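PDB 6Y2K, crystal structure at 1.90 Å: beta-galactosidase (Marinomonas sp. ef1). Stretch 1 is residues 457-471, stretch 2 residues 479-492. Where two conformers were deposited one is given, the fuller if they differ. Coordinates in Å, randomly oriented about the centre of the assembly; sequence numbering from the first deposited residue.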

# COMPACT_ATOMS: atom_id res chain seq x y z
N PRO A 457 23.81 -39.24 1.88
CA PRO A 457 22.76 -40.11 2.41
C PRO A 457 23.01 -40.43 3.87
O PRO A 457 24.10 -40.16 4.38
CB PRO A 457 22.91 -41.37 1.56
CG PRO A 457 24.36 -41.42 1.22
CD PRO A 457 24.75 -39.99 1.02
N SER A 458 22.01 -41.01 4.52
CA SER A 458 22.12 -41.32 5.94
C SER A 458 23.11 -42.44 6.28
O SER A 458 23.59 -42.51 7.41
CB SER A 458 20.74 -41.60 6.55
OG SER A 458 20.10 -42.66 5.89
N ASN A 459 23.44 -43.29 5.30
CA ASN A 459 24.47 -44.32 5.49
C ASN A 459 25.90 -43.89 5.10
O ASN A 459 26.80 -44.72 5.06
CB ASN A 459 24.08 -45.60 4.75
CG ASN A 459 24.06 -45.44 3.24
OD1 ASN A 459 24.26 -44.35 2.69
ND2 ASN A 459 23.81 -46.55 2.55
N ALA A 460 26.11 -42.60 4.80
CA ALA A 460 27.42 -42.13 4.37
C ALA A 460 28.43 -42.16 5.53
O ALA A 460 28.06 -41.86 6.67
CB ALA A 460 27.33 -40.73 3.80
N PRO A 461 29.70 -42.51 5.24
CA PRO A 461 30.73 -42.28 6.25
C PRO A 461 30.94 -40.78 6.48
O PRO A 461 30.89 -40.00 5.53
CB PRO A 461 31.99 -42.94 5.67
CG PRO A 461 31.72 -43.16 4.22
CD PRO A 461 30.23 -43.18 4.03
N LEU A 462 31.14 -40.40 7.74
CA LEU A 462 31.10 -39.01 8.17
C LEU A 462 32.48 -38.40 8.49
O LEU A 462 32.58 -37.18 8.66
CB LEU A 462 30.21 -38.90 9.41
CG LEU A 462 28.79 -39.45 9.29
CD1 LEU A 462 28.10 -39.36 10.64
CD2 LEU A 462 28.00 -38.73 8.22
N ASP A 463 33.52 -39.22 8.54
CA ASP A 463 34.84 -38.79 9.03
C ASP A 463 35.51 -37.66 8.24
O ASP A 463 36.33 -36.93 8.80
CB ASP A 463 35.80 -39.99 9.13
CG ASP A 463 36.06 -40.66 7.79
OD1 ASP A 463 35.22 -41.50 7.38
OD2 ASP A 463 37.08 -40.35 7.14
N MET A 464 35.17 -37.50 6.95
CA MET A 464 35.74 -36.44 6.12
C MET A 464 35.06 -35.06 6.26
O MET A 464 35.46 -34.13 5.55
CB MET A 464 35.77 -36.87 4.65
CG MET A 464 34.41 -36.98 3.94
SD MET A 464 33.42 -38.39 4.49
CE MET A 464 34.26 -39.73 3.65
N TYR A 465 34.05 -34.93 7.13
CA TYR A 465 33.32 -33.66 7.32
C TYR A 465 33.57 -33.03 8.69
O TYR A 465 33.47 -33.69 9.73
CB TYR A 465 31.82 -33.87 7.09
CG TYR A 465 31.52 -34.50 5.75
CD1 TYR A 465 31.86 -33.83 4.57
CD2 TYR A 465 30.95 -35.77 5.64
CE1 TYR A 465 31.61 -34.40 3.33
CE2 TYR A 465 30.70 -36.34 4.40
CZ TYR A 465 31.03 -35.65 3.25
OH TYR A 465 30.81 -36.20 2.02
N GLU A 466 33.87 -31.73 8.69
CA GLU A 466 34.07 -30.95 9.91
C GLU A 466 32.76 -30.44 10.50
O GLU A 466 32.65 -30.29 11.72
CB GLU A 466 35.00 -29.77 9.63
CG GLU A 466 36.38 -30.16 9.15
CD GLU A 466 37.15 -31.01 10.16
OE1 GLU A 466 36.84 -31.01 11.38
OE2 GLU A 466 38.08 -31.69 9.72
N LEU A 467 31.78 -30.18 9.64
CA LEU A 467 30.43 -29.77 10.04
C LEU A 467 29.40 -30.64 9.34
O LEU A 467 29.46 -30.82 8.13
CB LEU A 467 30.21 -28.30 9.68
CG LEU A 467 28.84 -27.68 9.93
CD1 LEU A 467 28.48 -27.70 11.42
CD2 LEU A 467 28.80 -26.27 9.38
N LEU A 468 28.44 -31.14 10.11
CA LEU A 468 27.40 -32.04 9.62
C LEU A 468 26.04 -31.51 10.06
O LEU A 468 25.82 -31.30 11.25
CB LEU A 468 27.60 -33.44 10.22
CG LEU A 468 26.55 -34.52 9.92
CD1 LEU A 468 26.38 -34.73 8.43
CD2 LEU A 468 26.93 -35.83 10.59
N VAL A 469 25.15 -31.31 9.09
CA VAL A 469 23.81 -30.80 9.35
C VAL A 469 22.77 -31.82 8.90
O VAL A 469 22.80 -32.26 7.75
CB VAL A 469 23.57 -29.46 8.62
CG1 VAL A 469 22.15 -28.94 8.88
CG2 VAL A 469 24.60 -28.43 9.06
N LEU A 470 21.87 -32.21 9.82
CA LEU A 470 20.72 -33.08 9.51
C LEU A 470 19.47 -32.20 9.58
O LEU A 470 18.95 -31.93 10.67
CB LEU A 470 20.59 -34.23 10.52
CG LEU A 470 21.77 -35.12 10.96
CD1 LEU A 470 21.27 -36.50 11.40
CD2 LEU A 470 22.91 -35.26 9.97
N PRO A 471 18.99 -31.70 8.42
CA PRO A 471 17.89 -30.73 8.49
C PRO A 471 16.64 -31.23 9.20
O PRO A 471 16.03 -30.47 9.95
CB PRO A 471 17.59 -30.43 7.02
CG PRO A 471 18.90 -30.63 6.35
CD PRO A 471 19.50 -31.82 7.04
N GLU A 479 22.03 -47.73 13.41
CA GLU A 479 23.36 -47.67 12.82
C GLU A 479 23.78 -46.21 12.59
O GLU A 479 24.95 -45.85 12.83
CB GLU A 479 23.43 -48.50 11.53
CG GLU A 479 23.42 -50.01 11.78
CD GLU A 479 22.03 -50.58 12.06
OE1 GLU A 479 21.04 -49.82 12.04
OE2 GLU A 479 21.93 -51.80 12.32
N LEU A 480 22.84 -45.35 12.16
CA LEU A 480 23.12 -43.92 12.07
C LEU A 480 23.43 -43.34 13.45
O LEU A 480 24.39 -42.58 13.59
CB LEU A 480 21.98 -43.14 11.41
CG LEU A 480 22.16 -41.61 11.40
CD1 LEU A 480 23.48 -41.21 10.74
CD2 LEU A 480 20.99 -40.93 10.71
N GLN A 481 22.67 -43.71 14.48
CA GLN A 481 22.95 -43.19 15.82
C GLN A 481 24.36 -43.55 16.31
O GLN A 481 25.03 -42.71 16.92
CB GLN A 481 21.89 -43.61 16.84
CG GLN A 481 21.98 -42.86 18.18
CD GLN A 481 21.89 -41.34 18.02
OE1 GLN A 481 21.01 -40.83 17.33
NE2 GLN A 481 22.81 -40.62 18.67
N ASN A 482 24.82 -44.77 16.01
CA ASN A 482 26.20 -45.18 16.32
C ASN A 482 27.23 -44.30 15.62
O ASN A 482 28.20 -43.86 16.24
CB ASN A 482 26.45 -46.64 15.94
CG ASN A 482 25.72 -47.62 16.84
OD1 ASN A 482 25.49 -47.36 18.02
ND2 ASN A 482 25.35 -48.77 16.27
N ARG A 483 27.02 -44.03 14.33
CA ARG A 483 27.89 -43.13 13.57
C ARG A 483 27.88 -41.70 14.15
O ARG A 483 28.93 -41.07 14.23
CB ARG A 483 27.52 -43.10 12.08
CG ARG A 483 27.89 -44.38 11.33
CD ARG A 483 27.73 -44.22 9.82
NE ARG A 483 26.33 -44.09 9.42
CZ ARG A 483 25.46 -45.09 9.29
NH1 ARG A 483 24.20 -44.83 8.91
NH2 ARG A 483 25.81 -46.36 9.52
N LEU A 484 26.71 -41.22 14.58
CA LEU A 484 26.62 -39.90 15.22
C LEU A 484 27.34 -39.88 16.57
O LEU A 484 28.04 -38.90 16.86
CB LEU A 484 25.17 -39.45 15.40
CG LEU A 484 24.37 -39.21 14.11
CD1 LEU A 484 22.93 -38.86 14.45
CD2 LEU A 484 25.00 -38.13 13.25
N ASN A 485 27.21 -40.95 17.35
CA ASN A 485 27.88 -41.05 18.66
C ASN A 485 29.41 -40.95 18.56
O ASN A 485 30.04 -40.35 19.42
CB ASN A 485 27.50 -42.36 19.38
CG ASN A 485 26.05 -42.36 19.87
OD1 ASN A 485 25.44 -41.31 20.08
ND2 ASN A 485 25.51 -43.56 20.06
N SER A 486 29.99 -41.51 17.50
CA SER A 486 31.44 -41.50 17.32
C SER A 486 31.96 -40.35 16.44
O SER A 486 33.17 -40.12 16.38
CB SER A 486 31.91 -42.84 16.76
OG SER A 486 31.41 -43.04 15.45
N TYR A 487 31.06 -39.62 15.76
CA TYR A 487 31.44 -38.52 14.88
C TYR A 487 32.22 -37.46 15.67
O TYR A 487 31.81 -37.07 16.77
CB TYR A 487 30.19 -37.91 14.21
CG TYR A 487 30.43 -36.69 13.35
CD1 TYR A 487 31.23 -36.75 12.21
CD2 TYR A 487 29.82 -35.47 13.66
CE1 TYR A 487 31.44 -35.63 11.42
CE2 TYR A 487 30.02 -34.35 12.88
CZ TYR A 487 30.83 -34.42 11.77
OH TYR A 487 31.01 -33.30 11.01
N GLN A 488 33.35 -37.04 15.11
CA GLN A 488 34.28 -36.12 15.78
C GLN A 488 34.13 -34.65 15.34
O GLN A 488 34.73 -33.77 15.96
CB GLN A 488 35.73 -36.58 15.55
CG GLN A 488 36.07 -37.93 16.19
CD GLN A 488 35.83 -37.95 17.69
OE1 GLN A 488 36.56 -37.32 18.46
NE2 GLN A 488 34.81 -38.68 18.12
N GLY A 489 33.35 -34.39 14.29
CA GLY A 489 33.11 -33.01 13.84
C GLY A 489 31.98 -32.34 14.63
O GLY A 489 31.62 -32.79 15.73
N VAL A 490 31.43 -31.27 14.06
CA VAL A 490 30.36 -30.49 14.68
C VAL A 490 29.01 -30.91 14.10
O VAL A 490 28.85 -30.95 12.89
CB VAL A 490 30.59 -28.98 14.48
CG1 VAL A 490 29.44 -28.17 15.08
CG2 VAL A 490 31.92 -28.56 15.11
N LEU A 491 28.05 -31.22 14.96
CA LEU A 491 26.71 -31.67 14.55
C LEU A 491 25.64 -30.64 14.84
O LEU A 491 25.53 -30.16 15.98
CB LEU A 491 26.34 -32.97 15.29
CG LEU A 491 24.91 -33.50 15.09
CD1 LEU A 491 24.69 -33.94 13.64
CD2 LEU A 491 24.61 -34.64 16.06
N LEU A 492 24.82 -30.33 13.83
CA LEU A 492 23.54 -29.63 14.01
C LEU A 492 22.40 -30.54 13.54
O LEU A 492 22.29 -30.86 12.35
CB LEU A 492 23.52 -28.32 13.22
CG LEU A 492 22.20 -27.53 13.25
CD1 LEU A 492 21.83 -27.16 14.68
CD2 LEU A 492 22.26 -26.28 12.37
O HOH W 1 25.92 -41.56 8.30

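A helix that leads into a parallel strand commonly packs its apolar side against the sheet that strand enters, and this segment of a beta-galactosidase is a compact example. At the centre lies a cluster of leucines. Leu468 CD2 sits 4.0 Å from Leu484 CD2 on the helix, while Leu470 CD1 comes within 4.2 Å of Leu484 CD1 and Leu470 CG within 4.1 Å of Leu491 CD1. Leu468 and Leu491 are bridge partners whose side chains share the helix-facing side of the sheet, so the strands and the helix close over one another without any polar group in these contacts. Leu462, in the loop before the strand, extends the cluster, its CD1 lying 4.2 Å from Leu484 CD2.

Tyr487, the first residue to leave helical geometry, joins this apolar centre to the backbone. Leu468 CD2 lies over one face of its ring, 4.2 Å from the centroid and 13° off the normal, a CH-pi contact; Leu462 CB approaches Tyr487 CD1 at 3.7 Å. The hydroxyl meets a different need: Tyr487 OH donates to Tyr465 O at 2.8 Å, at the ring edge, so a buried phenol pays for its polarity with a backbone carbonyl just ahead of the strand.

The two strands then run parallel, at 16°, pairing Leu467 with Val490, Leu468 with Leu491 and Val469 with Leu492. The hydrogen bonds alternate as a parallel ladder requires: Val490 N to Glu466 O (2.8 Å), Leu468 N to Val490 O (2.8 Å), Leu492 N to Leu468 O (2.9 Å) and Leu470 N to Leu492 O (2.9 Å). Thus Leu468 bonds through both its amide and its carbonyl to the residues flanking its partner. On the other face, Leu467 CD1 packs 3.8 Å from Val490 CG1. Gly489, at the entry to the ladder, has no room for a side chain in this arrangement: an ideal CB on Gly489 would lie 2.8 Å from Glu466 O and 2.2 Å from Tyr487 OH, both clashes.

At the polar edge, Arg483 reaches from the helix to the turn formed by Pro457 to Ala460. Its NH1 donates to Ser458 O at 2.8 Å, near the guanidinium plane, and Asn459 CA lies over one face of the group. A water completes the arrangement, accepting from Arg483 NE at 2.8 Å and donating to Ser458 O and Ala460 O, each at 2.7 Å. The charged group therefore engages main-chain carbonyls both directly and through solvent, while Arg483 CB still packs 4.0 Å from Leu462 CD1.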